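Local coordinates for protein glycerol trinitrate reductase (Agrobacterium tumefaciens, PDB 5EPD) that probably reduces glycerol trinitrate as a flavin-dependent old yellow enzyme, a TIM-barrel oxidoreductase determined here without its FMN, at residues L37-R48 and D332-I341; Y65-L73 and F340-E348. All coordinates share one frame; numbering follows the deposited sequence.

Contact 1. Residues L37-R48 and D332-I341; sequences LANRIVMAPLTR and DLIAFGRPFI
Val42 and Ala335 lie side by side where the first strand of the TIM barrel, 41-43, meets the eighth, 333-336, and this parallel pairing closes the barrel. Four backbone bonds join the strands: Ile334 N to Arg40 O, Val42 N to Ile334 O, Phe336 N to Val42 O and Ala44 N to Phe336 O. Val42 CB rests 3.8 Å from Ala335 CB, while Ile41, Met43 and Phe336 point to the other face of the sheet, where the Phe340 ring of helix 338-342 packs on Ile41 and Met43.

Met43 can be followed outward. Its CB stands over the centre of the Phe340 ring, 3.8 Å from the centroid and 12° off the normal, a CH-pi contact. With CG anti to the backbone N (chi1 178°), the chain runs on across the same ring, CG lying 3.7 Å from Phe340 CG. SD, next along the extended chain, stands obliquely to the ring, 4.6 Å from the Phe340 centroid, a Met-aromatic contact. Ile41 CG2 reaches the ring's edge at Phe340 CZ and also packs on Phe336 CD1, 3.6 Å away.

Polar groups sit at both ends. Arg40 crosses Leu333 at about a right angle, and its NH1 gives a 2.9 Å bond to Asp332 O, in the carbonyl plane and on a lone pair; the Asp332 carboxylate turns instead to Arg304 and Tyr311 N. At the far end Ile341 lies over one face of the Arg48 guanidinium, its CG2 3.7 Å from Arg48 NH1, and water 1 bridges Arg48 NH1 to Ile341 O. Arg48 also holds Ile364 O and Gly371 O.

The barrel seam is thus fixed by backbone bonds and apolar packing, whereas each arginine spends donors on main-chain carbonyls, tying down backbone beyond the strands.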
loop_
_atom_site.group_PDB
_atom_site.type_symbol
_atom_site.label_atom_id
_atom_site.label_comp_id
_atom_site.label_asym_id
_atom_site.label_seq_id
_atom_site.Cartn_x
_atom_site.Cartn_y
_atom_site.Cartn_z
ATOM N N LEU A 37 17.287 0.610 -8.450
ATOM C CA LEU A 37 16.995 1.502 -7.316
ATOM C C LEU A 37 18.270 2.165 -6.831
ATOM O O LEU A 37 19.286 1.506 -6.713
ATOM C CB LEU A 37 16.369 0.740 -6.141
ATOM C CG LEU A 37 15.110 -0.100 -6.369
ATOM C CD1 LEU A 37 14.573 -0.636 -5.040
ATOM C CD2 LEU A 37 14.028 0.686 -7.085
ATOM N N ALA A 38 18.196 3.453 -6.512
ATOM C CA ALA A 38 19.374 4.200 -6.043
ATOM C C ALA A 38 19.861 3.710 -4.674
ATOM O O ALA A 38 21.029 3.822 -4.372
ATOM C CB ALA A 38 19.083 5.696 -6.009
ATOM N N ASN A 39 18.965 3.156 -3.864
ATOM C CA ASN A 39 19.323 2.633 -2.538
ATOM C C ASN A 39 18.206 1.678 -2.066
ATOM O O ASN A 39 17.236 1.416 -2.785
ATOM C CB ASN A 39 19.541 3.779 -1.537
ATOM C CG ASN A 39 18.323 4.679 -1.420
ATOM O OD1 ASN A 39 17.216 4.203 -1.118
ATOM N ND2 ASN A 39 18.496 5.967 -1.696
ATOM N N ARG A 40 18.347 1.181 -0.850
ATOM C CA ARG A 40 17.492 0.126 -0.359
ATOM C C ARG A 40 16.413 0.659 0.575
ATOM O O ARG A 40 15.725 -0.117 1.274
ATOM C CB ARG A 40 18.350 -0.937 0.351
ATOM C CG ARG A 40 19.151 -1.796 -0.609
ATOM C CD ARG A 40 19.981 -2.813 0.151
ATOM N NE ARG A 40 20.856 -3.528 -0.769
ATOM C CZ ARG A 40 20.672 -4.778 -1.216
ATOM N NH1 ARG A 40 19.641 -5.528 -0.811
ATOM N NH2 ARG A 40 21.556 -5.298 -2.072
ATOM N N ILE A 41 16.263 1.980 0.596
ATOM C CA ILE A 41 15.247 2.611 1.456
ATOM C C ILE A 41 13.934 2.846 0.682
ATOM O O ILE A 41 13.896 3.505 -0.377
ATOM C CB ILE A 41 15.766 3.917 2.085
ATOM C CG1 ILE A 41 17.019 3.639 2.917
ATOM C CG2 ILE A 41 14.693 4.558 2.954
ATOM C CD1 ILE A 41 17.834 4.891 3.153
ATOM N N VAL A 42 12.852 2.277 1.215
ATOM C CA VAL A 42 11.537 2.422 0.608
ATOM C C VAL A 42 10.642 3.355 1.434
ATOM O O VAL A 42 10.606 3.284 2.676
ATOM C CB VAL A 42 10.895 1.040 0.442
ATOM C CG1 VAL A 42 9.518 1.147 -0.190
ATOM C CG2 VAL A 42 11.834 0.161 -0.379
ATOM N N MET A 43 9.960 4.254 0.734
ATOM C CA MET A 43 8.916 5.053 1.348
ATOM C C MET A 43 7.623 4.255 1.299
ATOM O O MET A 43 7.073 3.985 0.232
ATOM C CB MET A 43 8.727 6.399 0.635
ATOM C CG MET A 43 7.591 7.231 1.227
ATOM S SD MET A 43 7.543 8.844 0.446
ATOM C CE MET A 43 5.942 9.420 0.998
ATOM N N ALA A 44 7.131 3.906 2.470
ATOM C CA ALA A 44 5.937 3.104 2.565
ATOM C C ALA A 44 4.678 3.904 2.167
ATOM O O ALA A 44 4.674 5.157 2.178
ATOM C CB ALA A 44 5.818 2.583 3.979
ATOM N N PRO A 45 3.597 3.184 1.812
ATOM C CA PRO A 45 2.314 3.817 1.473
ATOM C C PRO A 45 1.720 4.506 2.686
ATOM O O PRO A 45 1.566 3.887 3.762
ATOM C CB PRO A 45 1.447 2.647 1.038
ATOM C CG PRO A 45 1.994 1.491 1.821
ATOM C CD PRO A 45 3.485 1.709 1.835
ATOM N N LEU A 46 1.436 5.798 2.513
ATOM C CA LEU A 46 0.890 6.628 3.563
ATOM C C LEU A 46 -0.291 7.460 3.032
ATOM O O LEU A 46 -0.160 8.325 2.138
ATOM C CB LEU A 46 1.959 7.525 4.128
ATOM C CG LEU A 46 3.159 6.873 4.808
ATOM C CD1 LEU A 46 4.365 7.799 4.691
ATOM C CD2 LEU A 46 2.911 6.513 6.270
ATOM N N THR A 47 -1.457 7.162 3.570
ATOM C CA THR A 47 -2.637 7.923 3.275
ATOM C C THR A 47 -2.560 9.352 3.827
ATOM O O THR A 47 -2.283 9.558 5.040
ATOM C CB THR A 47 -3.877 7.243 3.875
ATOM O OG1 THR A 47 -4.019 5.910 3.351
ATOM C CG2 THR A 47 -5.099 8.058 3.549
ATOM N N ARG A 48 -2.863 10.327 2.952
ATOM C CA ARG A 48 -2.850 11.783 3.295
ATOM C C ARG A 48 -4.184 12.546 3.075
ATOM O O ARG A 48 -4.336 13.667 3.554
ATOM C CB ARG A 48 -1.717 12.502 2.522
ATOM C CG ARG A 48 -0.327 11.871 2.638
ATOM C CD ARG A 48 0.075 11.543 4.073
ATOM N NE ARG A 48 0.041 12.731 4.921
ATOM C CZ ARG A 48 1.062 13.568 5.073
ATOM N NH1 ARG A 48 2.210 13.338 4.437
ATOM N NH2 ARG A 48 0.944 14.642 5.868
ATOM N N ASP A 332 15.621 -7.527 1.723
ATOM C CA ASP A 332 16.400 -6.869 0.667
ATOM C C ASP A 332 16.213 -5.338 0.654
ATOM O O ASP A 332 17.114 -4.606 0.253
ATOM C CB ASP A 332 15.953 -7.446 -0.665
ATOM C CG ASP A 332 15.972 -8.959 -0.663
ATOM O OD1 ASP A 332 17.059 -9.499 -0.363
ATOM O OD2 ASP A 332 14.908 -9.593 -0.914
ATOM N N LEU A 333 15.025 -4.877 1.063
ATOM C CA LEU A 333 14.708 -3.457 1.184
ATOM C C LEU A 333 14.016 -3.220 2.534
ATOM O O LEU A 333 13.419 -4.140 3.121
ATOM C CB LEU A 333 13.791 -3.039 0.043
ATOM C CG LEU A 333 14.273 -3.407 -1.363
ATOM C CD1 LEU A 333 13.212 -3.067 -2.394
ATOM C CD2 LEU A 333 15.565 -2.666 -1.679
ATOM N N ILE A 334 14.112 -2.001 3.051
ATOM C CA ILE A 334 13.383 -1.669 4.261
ATOM C C ILE A 334 12.566 -0.402 4.005
ATOM O O ILE A 334 13.066 0.575 3.432
ATOM C CB ILE A 334 14.278 -1.631 5.519
ATOM C CG1 ILE A 334 13.591 -0.887 6.666
ATOM C CG2 ILE A 334 15.610 -0.978 5.225
ATOM C CD1 ILE A 334 13.701 -1.595 8.003
ATOM N N ALA A 335 11.277 -0.482 4.379
ATOM C CA ALA A 335 10.312 0.569 4.138
ATOM C C ALA A 335 10.078 1.286 5.447
ATOM O O ALA A 335 9.837 0.633 6.443
ATOM C CB ALA A 335 9.019 -0.011 3.600
ATOM N N PHE A 336 10.167 2.623 5.411
ATOM C CA PHE A 336 9.954 3.534 6.545
ATOM C C PHE A 336 8.690 4.323 6.270
ATOM O O PHE A 336 8.455 4.751 5.134
ATOM C CB PHE A 336 11.110 4.543 6.647
ATOM C CG PHE A 336 12.433 3.925 6.972
ATOM C CD1 PHE A 336 13.186 3.320 5.984
ATOM C CD2 PHE A 336 12.922 3.936 8.274
ATOM C CE1 PHE A 336 14.397 2.736 6.280
ATOM C CE2 PHE A 336 14.138 3.342 8.582
ATOM C CZ PHE A 336 14.874 2.736 7.583
ATOM N N GLY A 337 7.883 4.541 7.302
ATOM C CA GLY A 337 6.567 5.191 7.136
ATOM C C GLY A 337 6.557 6.647 7.581
ATOM O O GLY A 337 6.942 7.542 6.826
ATOM N N ARG A 338 6.135 6.898 8.815
ATOM C CA ARG A 338 6.031 8.277 9.294
ATOM C C ARG A 338 7.302 9.121 9.123
ATOM O O ARG A 338 7.211 10.298 8.818
ATOM C CB ARG A 338 5.555 8.313 10.759
ATOM C CG ARG A 338 4.102 7.870 10.928
ATOM C CD ARG A 338 3.475 8.387 12.206
ATOM N NE ARG A 338 2.022 8.188 12.182
ATOM C CZ ARG A 338 1.149 8.738 13.034
ATOM N NH1 ARG A 338 1.559 9.555 14.017
ATOM N NH2 ARG A 338 -0.161 8.479 12.882
ATOM N N PRO A 339 8.498 8.530 9.330
ATOM C CA PRO A 339 9.690 9.374 9.185
ATOM C C PRO A 339 9.774 10.105 7.846
ATOM O O PRO A 339 10.275 11.209 7.803
ATOM C CB PRO A 339 10.837 8.367 9.335
ATOM C CG PRO A 339 10.293 7.339 10.270
ATOM C CD PRO A 339 8.843 7.206 9.903
ATOM N N PHE A 340 9.311 9.487 6.765
ATOM C CA PHE A 340 9.274 10.123 5.453
ATOM C C PHE A 340 8.266 11.284 5.396
ATOM O O PHE A 340 8.400 12.186 4.553
ATOM C CB PHE A 340 8.912 9.103 4.370
ATOM C CG PHE A 340 10.098 8.496 3.697
ATOM C CD1 PHE A 340 10.893 9.259 2.840
ATOM C CD2 PHE A 340 10.420 7.161 3.895
ATOM C CE1 PHE A 340 12.006 8.707 2.217
ATOM C CE2 PHE A 340 11.523 6.608 3.275
ATOM C CZ PHE A 340 12.315 7.384 2.435
ATOM N N ILE A 341 7.234 11.250 6.250
ATOM C CA ILE A 341 6.307 12.389 6.353
ATOM C C ILE A 341 7.085 13.648 6.793
ATOM O O ILE A 341 7.062 14.702 6.127
ATOM C CB ILE A 341 5.146 12.119 7.341
ATOM C CG1 ILE A 341 4.271 10.945 6.863
ATOM C CG2 ILE A 341 4.301 13.380 7.512
ATOM C CD1 ILE A 341 3.091 10.646 7.764
HETATM O O HOH W 1 4.363 15.176 4.663
#

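Contact 2. Residues Y65-L73 and F340-E348; sequences YAQRASAGL and FIANPDLVE
The short helix 338-342 that follows the last barrel strand, and the turn leading from it into helix 346-352, are held here by the segment running from helix 61-66 to the second barrel strand. Arg68 does most of the work. Its chain is extended from CG to NE, and the edge of the guanidinium meets the C-terminal end of helix 338-342: NE donates to Phe340 O at 2.6 Å and NH2 to Ile341 O at 2.8 Å, each with an N-H...O angle of 153°. Both carbonyls lie close to the guanidinium plane. NH1 is taken by Gln67 OE1, on a lone pair in the amide plane, and by Tyr64 O, so the group is gripped along its rim and its rotation is fixed. Pro344 CB covers one face, 3.9 Å above the plane and offset toward the rim.

Farther along, Ala71 CB packs against Phe340 CZ at 3.6 Å, and Val347 CG2 sits 3.5 Å from Ser70 O and near Ala71 CA. Ser70 OG, set between its own backbone N and carbonyl carbon (chi1 71°), faces the Glu348 carboxylate, with OE1 3.0 Å away. Water 2 is within bonding distance of Ser70 OG, donates to Pro344 O and accepts from Val347 N, bridging the two segments at the start of helix 346-352.

The carbonyl end of the short helix probably helps to offset the burial of the arginine's positive charge, and in return Phe340 O, which Pro344 cannot serve with an N-H, is met by Arg68 NE.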
loop_
_atom_site.group_PDB
_atom_site.type_symbol
_atom_site.label_atom_id
_atom_site.label_comp_id
_atom_site.label_asym_id
_atom_site.label_seq_id
_atom_site.Cartn_x
_atom_site.Cartn_y
_atom_site.Cartn_z
ATOM N N TYR A 65 5.813 14.240 -3.365
ATOM C CA TYR A 65 6.537 13.027 -3.714
ATOM C C TYR A 65 7.934 13.354 -4.219
ATOM O O TYR A 65 8.904 12.722 -3.797
ATOM C CB TYR A 65 5.784 12.196 -4.755
ATOM C CG TYR A 65 4.582 11.429 -4.194
ATOM C CD1 TYR A 65 4.759 10.377 -3.291
ATOM C CD2 TYR A 65 3.278 11.769 -4.557
ATOM C CE1 TYR A 65 3.674 9.682 -2.782
ATOM C CE2 TYR A 65 2.183 11.078 -4.049
ATOM C CZ TYR A 65 2.384 10.044 -3.165
ATOM O OH TYR A 65 1.292 9.351 -2.679
ATOM N N ALA A 66 8.044 14.357 -5.093
ATOM C CA ALA A 66 9.369 14.820 -5.580
ATOM C C ALA A 66 10.327 15.302 -4.459
ATOM O O ALA A 66 11.530 15.040 -4.511
ATOM C CB ALA A 66 9.199 15.899 -6.646
ATOM N N GLN A 67 9.785 15.987 -3.454
ATOM C CA GLN A 67 10.524 16.272 -2.224
ATOM C C GLN A 67 11.170 15.047 -1.544
ATOM O O GLN A 67 12.141 15.204 -0.807
ATOM C CB GLN A 67 9.590 16.901 -1.190
ATOM C CG GLN A 67 9.138 18.320 -1.484
ATOM C CD GLN A 67 8.441 18.933 -0.290
ATOM O OE1 GLN A 67 7.879 18.219 0.557
ATOM N NE2 GLN A 67 8.481 20.268 -0.202
ATOM N N ARG A 68 10.593 13.852 -1.738
ATOM C CA ARG A 68 11.038 12.598 -1.075
ATOM C C ARG A 68 11.622 11.606 -2.070
ATOM O O ARG A 68 11.850 10.452 -1.728
ATOM C CB ARG A 68 9.831 11.959 -0.365
ATOM C CG ARG A 68 9.338 12.846 0.753
ATOM C CD ARG A 68 7.894 12.621 1.209
ATOM N NE ARG A 68 7.743 13.478 2.392
ATOM C CZ ARG A 68 7.645 14.815 2.346
ATOM N NH1 ARG A 68 7.584 15.468 1.171
ATOM N NH2 ARG A 68 7.600 15.503 3.483
ATOM N N ALA A 69 11.910 12.066 -3.286
ATOM C CA ALA A 69 12.315 11.184 -4.352
ATOM C C ALA A 69 13.758 10.660 -4.208
ATOM O O ALA A 69 14.198 9.828 -5.022
ATOM C CB ALA A 69 12.138 11.893 -5.674
ATOM N N SER A 70 14.497 11.114 -3.189
ATOM C CA SER A 70 15.811 10.517 -2.904
ATOM C C SER A 70 15.639 9.105 -2.316
ATOM O O SER A 70 16.603 8.315 -2.257
ATOM C CB SER A 70 16.660 11.410 -1.995
ATOM O OG SER A 70 16.150 11.423 -0.679
ATOM N N ALA A 71 14.409 8.767 -1.911
ATOM C CA ALA A 71 14.098 7.366 -1.590
ATOM C C ALA A 71 14.399 6.474 -2.804
ATOM O O ALA A 71 14.015 6.786 -3.945
ATOM C CB ALA A 71 12.645 7.200 -1.148
ATOM N N GLY A 72 15.099 5.369 -2.545
ATOM C CA GLY A 72 15.281 4.318 -3.548
ATOM C C GLY A 72 13.981 3.978 -4.265
ATOM O O GLY A 72 13.956 3.899 -5.493
ATOM N N LEU A 73 12.900 3.783 -3.501
ATOM C CA LEU A 73 11.584 3.507 -4.073
ATOM C C LEU A 73 10.511 4.145 -3.202
ATOM O O LEU A 73 10.552 4.027 -1.953
ATOM C CB LEU A 73 11.339 1.986 -4.156
ATOM C CG LEU A 73 9.989 1.504 -4.723
ATOM C CD1 LEU A 73 9.857 1.776 -6.215
ATOM C CD2 LEU A 73 9.767 0.025 -4.451
ATOM N N PHE A 340 9.311 9.487 6.765
ATOM C CA PHE A 340 9.274 10.123 5.453
ATOM C C PHE A 340 8.266 11.284 5.396
ATOM O O PHE A 340 8.400 12.186 4.553
ATOM C CB PHE A 340 8.912 9.103 4.370
ATOM C CG PHE A 340 10.098 8.496 3.697
ATOM C CD1 PHE A 340 10.893 9.259 2.840
ATOM C CD2 PHE A 340 10.420 7.161 3.895
ATOM C CE1 PHE A 340 12.006 8.707 2.217
ATOM C CE2 PHE A 340 11.523 6.608 3.275
ATOM C CZ PHE A 340 12.315 7.384 2.435
ATOM N N ILE A 341 7.234 11.250 6.250
ATOM C CA ILE A 341 6.307 12.389 6.353
ATOM C C ILE A 341 7.085 13.648 6.793
ATOM O O ILE A 341 7.062 14.702 6.127
ATOM C CB ILE A 341 5.146 12.119 7.341
ATOM C CG1 ILE A 341 4.271 10.945 6.863
ATOM C CG2 ILE A 341 4.301 13.380 7.512
ATOM C CD1 ILE A 341 3.091 10.646 7.764
ATOM N N ALA A 342 7.802 13.519 7.906
ATOM C CA ALA A 342 8.421 14.690 8.527
ATOM C C ALA A 342 9.837 15.023 7.996
ATOM O O ALA A 342 10.281 16.138 8.143
ATOM C CB ALA A 342 8.441 14.520 10.042
ATOM N N ASN A 343 10.522 14.067 7.376
ATOM C CA ASN A 343 11.890 14.270 6.825
ATOM C C ASN A 343 11.957 13.945 5.326
ATOM O O ASN A 343 12.143 12.774 4.958
ATOM C CB ASN A 343 12.901 13.404 7.575
ATOM C CG ASN A 343 12.764 13.536 9.090
ATOM O OD1 ASN A 343 13.505 14.287 9.743
ATOM N ND2 ASN A 343 11.779 12.847 9.653
ATOM N N PRO A 344 11.796 14.970 4.453
ATOM C CA PRO A 344 11.857 14.684 3.000
ATOM C C PRO A 344 13.240 14.180 2.568
ATOM O O PRO A 344 13.369 13.419 1.583
ATOM C CB PRO A 344 11.508 16.036 2.331
ATOM C CG PRO A 344 11.680 17.077 3.402
ATOM C CD PRO A 344 11.465 16.379 4.743
ATOM N N ASP A 345 14.249 14.612 3.328
ATOM C CA ASP A 345 15.634 14.213 3.137
ATOM C C ASP A 345 16.042 13.032 4.061
ATOM O O ASP A 345 17.208 12.919 4.445
ATOM C CB ASP A 345 16.563 15.441 3.319
ATOM C CG ASP A 345 16.405 16.125 4.684
ATOM O OD1 ASP A 345 15.295 16.113 5.265
ATOM O OD2 ASP A 345 17.397 16.724 5.171
ATOM N N LEU A 346 15.072 12.164 4.397
ATOM C CA LEU A 346 15.287 11.027 5.285
ATOM C C LEU A 346 16.481 10.176 4.885
ATOM O O LEU A 346 17.258 9.767 5.752
ATOM C CB LEU A 346 14.047 10.098 5.348
ATOM C CG LEU A 346 14.162 8.914 6.330
ATOM C CD1 LEU A 346 14.335 9.408 7.759
ATOM C CD2 LEU A 346 12.942 8.028 6.223
ATOM N N VAL A 347 16.617 9.889 3.587
ATOM C CA VAL A 347 17.745 9.079 3.134
ATOM C C VAL A 347 19.065 9.740 3.567
ATOM O O VAL A 347 19.890 9.121 4.248
ATOM C CB VAL A 347 17.726 8.817 1.603
ATOM C CG1 VAL A 347 18.952 8.007 1.178
ATOM C CG2 VAL A 347 16.486 8.031 1.241
ATOM N N GLU A 348 19.201 11.016 3.207
ATOM C CA GLU A 348 20.414 11.792 3.472
ATOM C C GLU A 348 20.718 11.851 4.967
ATOM O O GLU A 348 21.886 11.725 5.366
ATOM C CB GLU A 348 20.298 13.216 2.892
ATOM C CG GLU A 348 20.249 13.295 1.355
ATOM C CD GLU A 348 18.856 13.054 0.731
ATOM O OE1 GLU A 348 17.903 12.628 1.439
ATOM O OE2 GLU A 348 18.711 13.298 -0.493
HETATM O O HOH W 2 14.615 10.856 1.379
#

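How the contacts relate
Contact 1 lies nearer the middle of the chain, its centre about 11 Å from the chain centre against about 17 Å for contact 2, yet both are mostly buried. They share Phe340 and Ile341 of helix 338-342, which contact 1 fastens to the first strand and the loop after it, and contact 2 to the segment entering the second. Contact 1 is dominated by strand pairing with apolar packing, its arginine and water bonds lying at the ends; contact 2 has no strand pairing and turns on Arg68 and buried helix-end carbonyls. The two also touch: Met43 N probably bonds to Leu73 O, pairing the first two strands, and Asn39 ND2 to Ser70 O in the preceding loops.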